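Formyltransferase (Francisella tularensis subsp. tularensis, PDB 4NV1) belongs to the formyltransferase family, with a mixed-sheet formyltransferase domain and a C-terminal N-formyltransferase dimerization domain, and binds dTDP-4-amino-4,6-dideoxyglucose. Local coordinates at residues A[20-23]-A[24-28]; A[123-127]-A[128-132]; A[167-171]-A[172-176]. All coordinates share one frame; numbering follows the deposited sequence.

Interaction 1 of 3, residues A[20-23]-A[24-28]; sequences KNII and GSKND
Ser25 and Lys26 fold back on the carbonyls of Ile22 and Ile23, where helix 13-24 gives way to the loop leading to strand 29-35. The backbone pattern changes along this turn. Gly24 N still bonds four residues back, to Lys20 O at 2.8 Å. Lys26 N instead reaches three residues back, to Ile23 O at 2.9 Å, with an N-H...O angle of 155°. The winding therefore tightens as the chain leaves the helix.

The close-packed part is the Lys26 side chain. Lys26 CB lies 3.2 Å from Ile23 O. The chain bends at chi2 (-63°), which brings Lys26 CE to 3.6 Å from Ile22 O. Lys26 CE also approaches the methyl Ile22 CG2, at 4.2 Å. Beyond this, Lys26 NZ forms a salt bridge with Asp167, and Ile22 packs on Phe162, Thr163 and Ile166 of helix 147-170. Ile23 turns to the other neighbour, the sheet, and packs on Val8, Val29 and Val31.

The side with Asn21, Gly24 and Ser25 is exposed to solvent. It is looser at Asn21, whose O takes only a weak bond from Ser25 N. Ser25 N also bonds to Ile22 O, at 3.2 Å. The hydroxyl is held more closely: Ser25 OG, set between its own backbone N and carbonyl carbon (chi1 86°), donates to Ile22 O at 2.8 Å.

Ile22 O thus takes two donors from one residue. A helix C terminus gathers partial negative charge, and the serine hydroxyl probably offsets some of it. The lysine charge is more distant and is shared with Asp167.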
ATOM      1  N   LYS A  20      -2.541 -26.114 -22.557  1.00 42.30           N
ATOM      2  CA  LYS A  20      -3.373 -26.447 -23.725  1.00 40.50           C
ATOM      3  C   LYS A  20      -2.632 -26.053 -24.980  1.00 40.83           C
ATOM      4  O   LYS A  20      -2.586 -26.744 -26.002  1.00 42.38           O
ATOM      5  CB  LYS A  20      -4.677 -25.640 -23.714  1.00 45.82           C
ATOM      6  CG  LYS A  20      -5.805 -26.204 -22.881  1.00 45.66           C
ATOM      7  CD  LYS A  20      -6.700 -27.157 -23.664  1.00 47.72           C
ATOM      8  CE  LYS A  20      -8.028 -27.211 -22.915  1.00 46.02           C
ATOM      9  NZ  LYS A  20      -8.786 -28.484 -22.975  1.00 49.25           N
ATOM     10  N   ASN A  21      -2.118 -24.842 -24.863  1.00 42.13           N
ATOM     11  CA  ASN A  21      -1.316 -24.235 -25.893  1.00 43.40           C
ATOM     12  C   ASN A  21      -0.070 -25.006 -26.292  1.00 40.35           C
ATOM     13  O   ASN A  21       0.143 -25.365 -27.452  1.00 36.43           O
ATOM     14  CB  ASN A  21      -0.858 -22.894 -25.364  1.00 50.76           C
ATOM     15  CG  ASN A  21      -1.040 -21.851 -26.391  1.00 55.75           C
ATOM     16  OD1 ASN A  21      -0.260 -21.782 -27.337  1.00 59.15           O
ATOM     17  ND2 ASN A  21      -2.138 -21.117 -26.277  1.00 54.74           N
ATOM     18  N   ILE A  22       0.784 -25.218 -25.303  1.00 34.16           N
ATOM     19  CA  ILE A  22       1.988 -26.020 -25.534  1.00 32.11           C
ATOM     20  C   ILE A  22       1.635 -27.452 -25.947  1.00 27.57           C
ATOM     21  O   ILE A  22       2.141 -27.922 -26.955  1.00 31.82           O
ATOM     22  CB  ILE A  22       2.845 -26.020 -24.264  1.00 32.34           C
ATOM     23  CG1 ILE A  22       3.375 -24.599 -24.062  1.00 29.77           C
ATOM     24  CG2 ILE A  22       3.943 -27.086 -24.326  1.00 30.01           C
ATOM     25  CD1 ILE A  22       3.506 -24.298 -22.608  1.00 34.44           C
ATOM     26  N   ILE A  23       0.809 -28.150 -25.177  1.00 30.18           N
ATOM     27  CA  ILE A  23       0.535 -29.553 -25.445  1.00 29.90           C
ATOM     28  C   ILE A  23      -0.272 -29.800 -26.713  1.00 33.97           C
ATOM     29  O   ILE A  23       0.109 -30.666 -27.504  1.00 34.87           O
ATOM     30  CB  ILE A  23      -0.132 -30.265 -24.282  1.00 32.52           C
ATOM     31  CG1 ILE A  23       0.763 -30.228 -23.059  1.00 33.97           C
ATOM     32  CG2 ILE A  23      -0.335 -31.750 -24.558  1.00 32.42           C
ATOM     33  CD1 ILE A  23      -0.030 -30.470 -21.791  1.00 33.58           C
ATOM     34  N   GLY A  24      -1.390 -29.089 -26.898  1.00 39.25           N
ATOM     35  CA  GLY A  24      -2.107 -29.082 -28.179  1.00 37.70           C
ATOM     36  C   GLY A  24      -1.217 -28.843 -29.405  1.00 41.44           C
ATOM     37  O   GLY A  24      -1.553 -29.263 -30.521  1.00 41.58           O
ATOM     38  N   SER A  25      -0.056 -28.210 -29.250  1.00 36.49           N
ATOM     39  CA  SER A  25       0.815 -28.036 -30.418  1.00 36.89           C
ATOM     40  C   SER A  25       1.526 -29.320 -30.825  1.00 34.16           C
ATOM     41  O   SER A  25       2.136 -29.346 -31.868  1.00 42.37           O
ATOM     42  CB  SER A  25       1.815 -26.893 -30.236  1.00 39.59           C
ATOM     43  OG  SER A  25       2.992 -27.335 -29.576  1.00 41.59           O
ATOM     44  N   LYS A  26       1.446 -30.387 -30.040  1.00 32.99           N
ATOM     45  CA  LYS A  26       2.322 -31.515 -30.203  1.00 35.95           C
ATOM     46  C   LYS A  26       1.631 -32.632 -30.977  1.00 41.56           C
ATOM     47  O   LYS A  26       0.420 -32.832 -30.856  1.00 35.65           O
ATOM     48  CB  LYS A  26       2.657 -32.110 -28.841  1.00 32.80           C
ATOM     49  CG  LYS A  26       3.364 -31.194 -27.870  1.00 38.64           C
ATOM     50  CD  LYS A  26       4.743 -30.749 -28.341  1.00 35.24           C
ATOM     51  CE  LYS A  26       5.244 -29.633 -27.452  1.00 34.79           C
ATOM     52  NZ  LYS A  26       6.650 -29.298 -27.769  1.00 39.48           N
ATOM     53  N   ASN A  27       2.431 -33.407 -31.703  1.00 40.11           N
ATOM     54  CA  ASN A  27       1.931 -34.640 -32.300  1.00 45.03           C
ATOM     55  C   ASN A  27       1.841 -35.758 -31.288  1.00 45.49           C
ATOM     56  O   ASN A  27       2.616 -35.858 -30.313  1.00 48.72           O
ATOM     57  CB  ASN A  27       2.852 -35.135 -33.429  1.00 48.58           C
ATOM     58  CG  ASN A  27       2.972 -34.141 -34.563  1.00 51.03           C
ATOM     59  OD1 ASN A  27       4.068 -33.908 -35.077  1.00 51.20           O
ATOM     60  ND2 ASN A  27       1.856 -33.498 -34.912  1.00 45.74           N
ATOM     61  N   ASP A  28       0.916 -36.650 -31.594  1.00 42.79           N
ATOM     62  CA  ASP A  28       0.969 -38.039 -31.141  1.00 47.88           C
ATOM     63  C   ASP A  28       0.624 -38.093 -29.669  1.00 44.86           C
ATOM     64  O   ASP A  28       0.979 -39.041 -28.984  1.00 44.46           O
ATOM     65  CB  ASP A  28       2.324 -38.703 -31.426  1.00 59.71           C
ATOM     66  CG  ASP A  28       2.577 -38.915 -32.916  1.00 64.11           C
ATOM     67  OD1 ASP A  28       1.606 -38.831 -33.700  1.00 68.70           O
ATOM     68  OD2 ASP A  28       3.739 -39.196 -33.293  1.00 64.82           O
TER

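Interaction 2 of 3, residues A[123-127]-A[128-132]; sequences VMDEE and IDHGD
Glu127 crosses His130 at a slant in the loop between strands 117-123 and 133-139. Glu127 CB lies 3.5 Å from His130 CG. Glu127 CG sits above one face of the His130 imidazole, 4.3 Å from its plane and offset toward the rim. Glu127 OE1 ends 3.8 Å from His130 CD2; carboxylate and ring planes are 34° apart. This is contact without a hydrogen bond. The ring is placed by a chi1 of -168°, which sets CG anti to the backbone N. Asp125 OD2 stands at the ring edge, in its plane, 3.7 Å from His130 ND1 and too far to bond it. That nitrogen is buried without a partner in the model, while His130 NE2 has a weak hydrogen bond to Glu182.

The two strands are antiparallel neighbours in the main sheet, and this loop connects them as a beta hairpin. Asp129 in the loop has its side chain about 7 Å from the bound dTDP-4-amino-4,6-dideoxyglucose.

Val123 is the third large contributor, at the base of the hairpin. Val123 N donates to Asp132 O at 2.8 Å, with an N-H...O angle of 159°. Next to it, Gly131 CA makes a CA-H...O contact of 3.5 Å with Val123 O. The Asp132 carboxylate turns to Arg176.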
ATOM      1  N   VAL A 123       9.931 -35.186 -10.968  1.00 24.85           N
ATOM      2  CA  VAL A 123       9.142 -36.400 -10.946  1.00 25.74           C
ATOM      3  C   VAL A 123       8.507 -36.623  -9.588  1.00 25.22           C
ATOM      4  O   VAL A 123       9.189 -36.643  -8.598  1.00 24.56           O
ATOM      5  CB  VAL A 123      10.000 -37.619 -11.343  1.00 26.63           C
ATOM      6  CG1 VAL A 123       9.169 -38.914 -11.356  1.00 24.97           C
ATOM      7  CG2 VAL A 123      10.637 -37.381 -12.716  1.00 24.85           C
ATOM      8  N   MET A 124       7.218 -36.939  -9.541  1.00 28.54           N
ATOM      9  CA  MET A 124       6.568 -37.063  -8.237  1.00 27.08           C
ATOM     10  C   MET A 124       6.900 -38.406  -7.629  1.00 29.29           C
ATOM     11  O   MET A 124       7.120 -39.409  -8.335  1.00 34.31           O
ATOM     12  CB  MET A 124       5.053 -36.863  -8.350  1.00 29.52           C
ATOM     13  CG  MET A 124       4.685 -35.571  -9.024  1.00 27.19           C
ATOM     14  SD  MET A 124       2.957 -35.332  -9.498  1.00 34.20           S
ATOM     15  CE  MET A 124       2.152 -35.737  -7.970  1.00 33.30           C
ATOM     16  N   ASP A 125       6.977 -38.342  -6.307  1.00 32.46           N
ATOM     17  CA  ASP A 125       7.315 -39.366  -5.333  1.00 41.67           C
ATOM     18  C   ASP A 125       6.200 -39.413  -4.281  1.00 42.38           C
ATOM     19  O   ASP A 125       5.250 -38.617  -4.324  1.00 43.75           O
ATOM     20  CB  ASP A 125       8.551 -38.900  -4.555  1.00 51.29           C
ATOM     21  CG  ASP A 125       9.763 -39.702  -4.854  1.00 65.68           C
ATOM     22  OD1 ASP A 125       9.617 -40.920  -5.103  1.00 71.39           O
ATOM     23  OD2 ASP A 125      10.863 -39.103  -4.782  1.00 86.64           O
ATOM     24  N   GLU A 126       6.339 -40.299  -3.302  1.00 48.20           N
ATOM     25  CA  GLU A 126       5.464 -40.266  -2.116  1.00 53.82           C
ATOM     26  C   GLU A 126       5.495 -38.991  -1.232  1.00 61.32           C
ATOM     27  O   GLU A 126       4.477 -38.623  -0.626  1.00 46.28           O
ATOM     28  CB  GLU A 126       5.711 -41.522  -1.301  1.00 54.97           C
ATOM     29  CG  GLU A 126       5.502 -42.755  -2.175  1.00 63.08           C
ATOM     30  CD  GLU A 126       4.972 -43.966  -1.422  1.00 71.79           C
ATOM     31  OE1 GLU A 126       5.281 -45.093  -1.870  1.00 79.85           O
ATOM     32  OE2 GLU A 126       4.265 -43.804  -0.395  1.00 65.91           O
ATOM     33  N   GLU A 127       6.620 -38.275  -1.201  1.00 61.80           N
ATOM     34  CA  GLU A 127       6.705 -37.037  -0.438  1.00 56.78           C
ATOM     35  C   GLU A 127       6.490 -35.777  -1.266  1.00 53.33           C
ATOM     36  O   GLU A 127       6.773 -35.755  -2.462  1.00 61.28           O
ATOM     37  CB  GLU A 127       8.052 -36.963   0.293  1.00 71.37           C
ATOM     38  CG  GLU A 127       8.270 -38.019   1.382  1.00 70.10           C
ATOM     39  CD  GLU A 127       9.037 -37.479   2.585  1.00 75.73           C
ATOM     40  OE1 GLU A 127       9.143 -36.239   2.720  1.00 78.73           O
ATOM     41  OE2 GLU A 127       9.533 -38.280   3.413  1.00 75.90           O
ATOM     42  N   ILE A 128       6.014 -34.730  -0.594  1.00 44.52           N
ATOM     43  CA  ILE A 128       5.734 -33.402  -1.160  1.00 47.26           C
ATOM     44  C   ILE A 128       6.952 -32.625  -1.691  1.00 43.94           C
ATOM     45  O   ILE A 128       7.913 -32.313  -0.976  1.00 38.07           O
ATOM     46  CB  ILE A 128       4.957 -32.483  -0.137  1.00 62.06           C
ATOM     47  CG1 ILE A 128       3.545 -33.015   0.192  1.00 59.30           C
ATOM     48  CG2 ILE A 128       4.879 -31.018  -0.591  1.00 63.69           C
ATOM     49  CD1 ILE A 128       2.524 -31.964   0.600  1.00 63.68           C
ATOM     50  N   ASP A 129       6.863 -32.194  -2.954  1.00 53.39           N
ATOM     51  CA  ASP A 129       7.965 -31.430  -3.551  1.00 49.43           C
ATOM     52  C   ASP A 129       9.285 -32.168  -3.218  1.00 43.42           C
ATOM     53  O   ASP A 129      10.151 -31.560  -2.611  1.00 44.83           O
ATOM     54  CB  ASP A 129       7.969 -29.961  -3.008  1.00 50.56           C
ATOM     55  CG  ASP A 129       6.615 -29.206  -3.192  1.00 54.65           C
ATOM     56  OD1 ASP A 129       5.907 -29.500  -4.196  1.00 52.05           O
ATOM     57  OD2 ASP A 129       6.264 -28.320  -2.348  1.00 42.25           O
ATOM     58  N   HIS A 130       9.448 -33.442  -3.616  1.00 45.19           N
ATOM     59  CA  HIS A 130      10.555 -34.287  -3.165  1.00 49.60           C
ATOM     60  C   HIS A 130      11.414 -35.142  -4.139  1.00 53.37           C
ATOM     61  O   HIS A 130      12.550 -35.492  -3.782  1.00 54.92           O
ATOM     62  CB  HIS A 130       9.996 -35.230  -2.092  1.00 55.92           C
ATOM     63  CG  HIS A 130      11.050 -35.979  -1.326  1.00 60.89           C
ATOM     64  ND1 HIS A 130      11.641 -37.137  -1.795  1.00 61.89           N
ATOM     65  CD2 HIS A 130      11.621 -35.726  -0.123  1.00 52.43           C
ATOM     66  CE1 HIS A 130      12.519 -37.569  -0.907  1.00 58.48           C
ATOM     67  NE2 HIS A 130      12.522 -36.733   0.118  1.00 53.43           N
ATOM     68  N   GLY A 131      10.896 -35.572  -5.293  1.00 46.51           N
ATOM     69  CA  GLY A 131      11.626 -36.570  -6.135  1.00 42.77           C
ATOM     70  C   GLY A 131      12.578 -35.979  -7.167  1.00 33.20           C
ATOM     71  O   GLY A 131      12.724 -34.740  -7.219  1.00 29.06           O
ATOM     72  N   ASP A 132      13.177 -36.825  -8.012  1.00 27.61           N
ATOM     73  CA  ASP A 132      14.046 -36.352  -9.109  1.00 27.35           C
ATOM     74  C   ASP A 132      13.702 -35.088  -9.844  1.00 22.40           C
ATOM     75  O   ASP A 132      12.661 -34.964 -10.496  1.00 21.89           O
ATOM     76  CB  ASP A 132      14.203 -37.430 -10.193  1.00 31.59           C
ATOM     77  CG  ASP A 132      15.115 -38.588  -9.760  1.00 35.37           C
ATOM     78  OD1 ASP A 132      15.739 -38.524  -8.667  1.00 37.44           O
ATOM     79  OD2 ASP A 132      15.148 -39.577 -10.517  1.00 36.12           O
TER
HETATM   80  O   HOH W   1       6.933 -35.316  -4.818  1.00 43.82           O

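Interaction 3 of 3, residues A[167-171]-A[172-176]; sequences DDILN and NKFTR
Two backbone hydrogen bonds close the end of helix 147-170. Lys173 N donates to Asp168 O at 3.0 Å, nearly along the C=O axis. Asn172 N donates to Ile169 O, also at 3.0 Å, but from high above the carbonyl plane. Asn172 is the first residue to leave the helix, with a positive phi of 46°. Together these features make a Schellman motif. Asn171 N keeps an ordinary helical bond to Asp167 O.

A water adds a polar link further along. It donates to Asp168 OD1 and accepts from Thr175 N, each at 2.9 Å. The Asp168 carboxylate thus reaches the departing chain through one water. Asp168 CB also touches Phe174 CB, at 3.8 Å.

The packing centres on Phe174. Its chi1 of 60° puts the ring between its own backbone N and carbonyl carbon, which swings it back over the last helical turn. Ile169 CG1 lies over one ring face, 4.1 Å from Phe174 CG. Ile169 CA lies on the same side of the ring, 3.8 Å from Phe174 CD1. Asp168 O stands at the edge, near the ring plane. Outside the turn, Phe174 packs on Leu89, Val123 and Ile134, and Ile169 on Phe72 and Ile91. Both side chains therefore join the helix end to the sheet.

The turn pairs the carbonyls of Asp168 and Ile169 with backbone N-H groups, while the aromatic ring makes an apolar contact with Ile169.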
ATOM      1  N   ASP A 167       9.099 -31.952 -24.819  1.00 23.28           N
ATOM      2  CA  ASP A 167       9.574 -32.941 -25.820  1.00 26.24           C
ATOM      3  C   ASP A 167      10.361 -34.132 -25.264  1.00 26.87           C
ATOM      4  O   ASP A 167      10.026 -35.312 -25.498  1.00 24.97           O
ATOM      5  CB  ASP A 167      10.330 -32.259 -26.970  1.00 28.40           C
ATOM      6  CG  ASP A 167       9.393 -31.487 -27.881  1.00 33.16           C
ATOM      7  OD1 ASP A 167       8.135 -31.644 -27.832  1.00 36.64           O
ATOM      8  OD2 ASP A 167       9.896 -30.645 -28.651  1.00 38.54           O
ATOM      9  N   ASP A 168      11.319 -33.816 -24.414  1.00 25.07           N
ATOM     10  CA  ASP A 168      12.125 -34.844 -23.789  1.00 25.89           C
ATOM     11  C   ASP A 168      11.284 -35.786 -22.958  1.00 28.32           C
ATOM     12  O   ASP A 168      11.504 -37.009 -22.930  1.00 28.58           O
ATOM     13  CB  ASP A 168      13.147 -34.261 -22.808  1.00 26.07           C
ATOM     14  CG  ASP A 168      14.298 -33.524 -23.484  1.00 32.36           C
ATOM     15  OD1 ASP A 168      15.165 -33.010 -22.735  1.00 36.31           O
ATOM     16  OD2 ASP A 168      14.339 -33.440 -24.733  1.00 33.86           O
ATOM     17  N   ILE A 169      10.378 -35.196 -22.190  1.00 25.34           N
ATOM     18  CA  ILE A 169       9.481 -36.010 -21.415  1.00 23.66           C
ATOM     19  C   ILE A 169       8.557 -36.846 -22.324  1.00 20.39           C
ATOM     20  O   ILE A 169       8.257 -37.967 -21.987  1.00 21.47           O
ATOM     21  CB  ILE A 169       8.621 -35.154 -20.444  1.00 23.08           C
ATOM     22  CG1 ILE A 169       9.450 -34.485 -19.362  1.00 21.07           C
ATOM     23  CG2 ILE A 169       7.507 -35.967 -19.815  1.00 23.08           C
ATOM     24  CD1 ILE A 169       8.853 -33.214 -18.739  1.00 19.91           C
ATOM     25  N   LEU A 170       7.997 -36.296 -23.396  1.00 23.13           N
ATOM     26  CA  LEU A 170       7.103 -37.120 -24.216  1.00 26.22           C
ATOM     27  C   LEU A 170       7.934 -38.216 -24.916  1.00 32.75           C
ATOM     28  O   LEU A 170       7.436 -39.299 -25.261  1.00 30.95           O
ATOM     29  CB  LEU A 170       6.409 -36.263 -25.265  1.00 26.17           C
ATOM     30  CG  LEU A 170       5.505 -35.157 -24.743  1.00 30.25           C
ATOM     31  CD1 LEU A 170       4.937 -34.281 -25.843  1.00 29.22           C
ATOM     32  CD2 LEU A 170       4.357 -35.787 -23.982  1.00 35.97           C
ATOM     33  N   ASN A 171       9.217 -37.916 -25.120  1.00 32.97           N
ATOM     34  CA  ASN A 171      10.118 -38.892 -25.698  1.00 34.13           C
ATOM     35  C   ASN A 171      10.654 -39.833 -24.709  1.00 31.74           C
ATOM     36  O   ASN A 171      11.374 -40.721 -25.094  1.00 33.26           O
ATOM     37  CB  ASN A 171      11.218 -38.238 -26.518  1.00 35.05           C
ATOM     38  CG  ASN A 171      10.617 -37.625 -27.767  1.00 41.49           C
ATOM     39  OD1 ASN A 171       9.628 -38.160 -28.315  1.00 41.77           O
ATOM     40  ND2 ASN A 171      11.131 -36.474 -28.178  1.00 40.98           N
ATOM     41  N   ASN A 172      10.187 -39.717 -23.475  1.00 28.71           N
ATOM     42  CA  ASN A 172      10.668 -40.526 -22.398  1.00 27.80           C
ATOM     43  C   ASN A 172      12.217 -40.681 -22.261  1.00 30.32           C
ATOM     44  O   ASN A 172      12.683 -41.729 -21.813  1.00 26.42           O
ATOM     45  CB  ASN A 172      10.060 -41.900 -22.498  1.00 30.23           C
ATOM     46  CG  ASN A 172      10.083 -42.585 -21.162  1.00 35.30           C
ATOM     47  OD1 ASN A 172       9.970 -41.945 -20.130  1.00 32.55           O
ATOM     48  ND2 ASN A 172      10.286 -43.881 -21.163  1.00 39.83           N
ATOM     49  N   LYS A 173      12.945 -39.643 -22.644  1.00 27.33           N
ATOM     50  CA  LYS A 173      14.375 -39.455 -22.358  1.00 28.22           C
ATOM     51  C   LYS A 173      14.659 -38.014 -21.842  1.00 24.83           C
ATOM     52  O   LYS A 173      14.774 -37.056 -22.589  1.00 25.47           O
ATOM     53  CB  LYS A 173      15.128 -39.759 -23.636  1.00 34.37           C
ATOM     54  CG  LYS A 173      16.501 -39.170 -23.885  1.00 41.43           C
ATOM     55  CD  LYS A 173      17.069 -39.774 -25.181  1.00 50.76           C
ATOM     56  CE  LYS A 173      18.529 -40.188 -25.077  1.00 49.95           C
ATOM     57  NZ  LYS A 173      18.654 -41.356 -24.149  1.00 53.65           N
ATOM     58  N   PHE A 174      14.747 -37.871 -20.527  1.00 28.71           N
ATOM     59  CA  PHE A 174      14.761 -36.540 -19.873  1.00 25.39           C
ATOM     60  C   PHE A 174      15.632 -36.573 -18.626  1.00 20.42           C
ATOM     61  O   PHE A 174      15.884 -37.608 -18.076  1.00 20.75           O
ATOM     62  CB  PHE A 174      13.331 -36.118 -19.518  1.00 23.43           C
ATOM     63  CG  PHE A 174      12.606 -37.041 -18.593  1.00 23.31           C
ATOM     64  CD1 PHE A 174      11.786 -38.019 -19.079  1.00 23.86           C
ATOM     65  CD2 PHE A 174      12.628 -36.838 -17.248  1.00 23.58           C
ATOM     66  CE1 PHE A 174      11.143 -38.902 -18.248  1.00 24.70           C
ATOM     67  CE2 PHE A 174      11.950 -37.680 -16.397  1.00 23.79           C
ATOM     68  CZ  PHE A 174      11.190 -38.713 -16.898  1.00 22.14           C
ATOM     69  N   THR A 175      16.055 -35.416 -18.172  1.00 20.96           N
ATOM     70  CA  THR A 175      16.961 -35.300 -17.088  1.00 22.75           C
ATOM     71  C   THR A 175      16.273 -35.762 -15.847  1.00 22.34           C
ATOM     72  O   THR A 175      15.106 -35.454 -15.635  1.00 23.04           O
ATOM     73  CB  THR A 175      17.341 -33.814 -17.052  1.00 25.86           C
ATOM     74  OG1 THR A 175      18.084 -33.571 -18.250  1.00 23.99           O
ATOM     75  CG2 THR A 175      18.068 -33.400 -15.783  1.00 21.16           C
ATOM     76  N   ARG A 176      17.035 -36.453 -15.004  1.00 22.29           N
ATOM     77  CA  ARG A 176      16.641 -36.786 -13.660  1.00 20.06           C
ATOM     78  C   ARG A 176      17.821 -36.609 -12.706  1.00 25.12           C
ATOM     79  O   ARG A 176      18.767 -37.401 -12.708  1.00 20.47           O
ATOM     80  CB  ARG A 176      16.171 -38.227 -13.648  1.00 22.36           C
ATOM     81  CG  ARG A 176      14.910 -38.393 -14.489  1.00 22.48           C
ATOM     82  CD  ARG A 176      14.342 -39.818 -14.345  1.00 24.37           C
ATOM     83  NE  ARG A 176      13.814 -40.110 -13.003  1.00 27.53           N
ATOM     84  CZ  ARG A 176      12.786 -40.919 -12.812  1.00 29.53           C
ATOM     85  NH1 ARG A 176      12.223 -41.514 -13.863  1.00 28.14           N
ATOM     86  NH2 ARG A 176      12.316 -41.099 -11.594  1.00 29.10           N
TER
HETATM   87  O   HOH W   2      14.957 -33.223 -19.803  1.00 20.95           O

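The three contacts follow one another along the chain; none nests in or crosses another. Interaction 1 comes first and turns the chain from helix 13-24 toward strand 29-35. Interaction 2 closes the hairpin between strands 117-123 and 133-139, at one edge of the main sheet. Interaction 3 then ends helix 147-170. It touches both of the others. Asp167 meets Lys26 in a salt bridge, which ties the loop after helix 13-24 to the end of helix 147-170. Arg176 meets Asp132 in another, and Phe174 packs on Val123, which fixes the exit loop to the hairpin base. Interactions 1 and 2 do not touch, with nearest atoms about 14 Å apart.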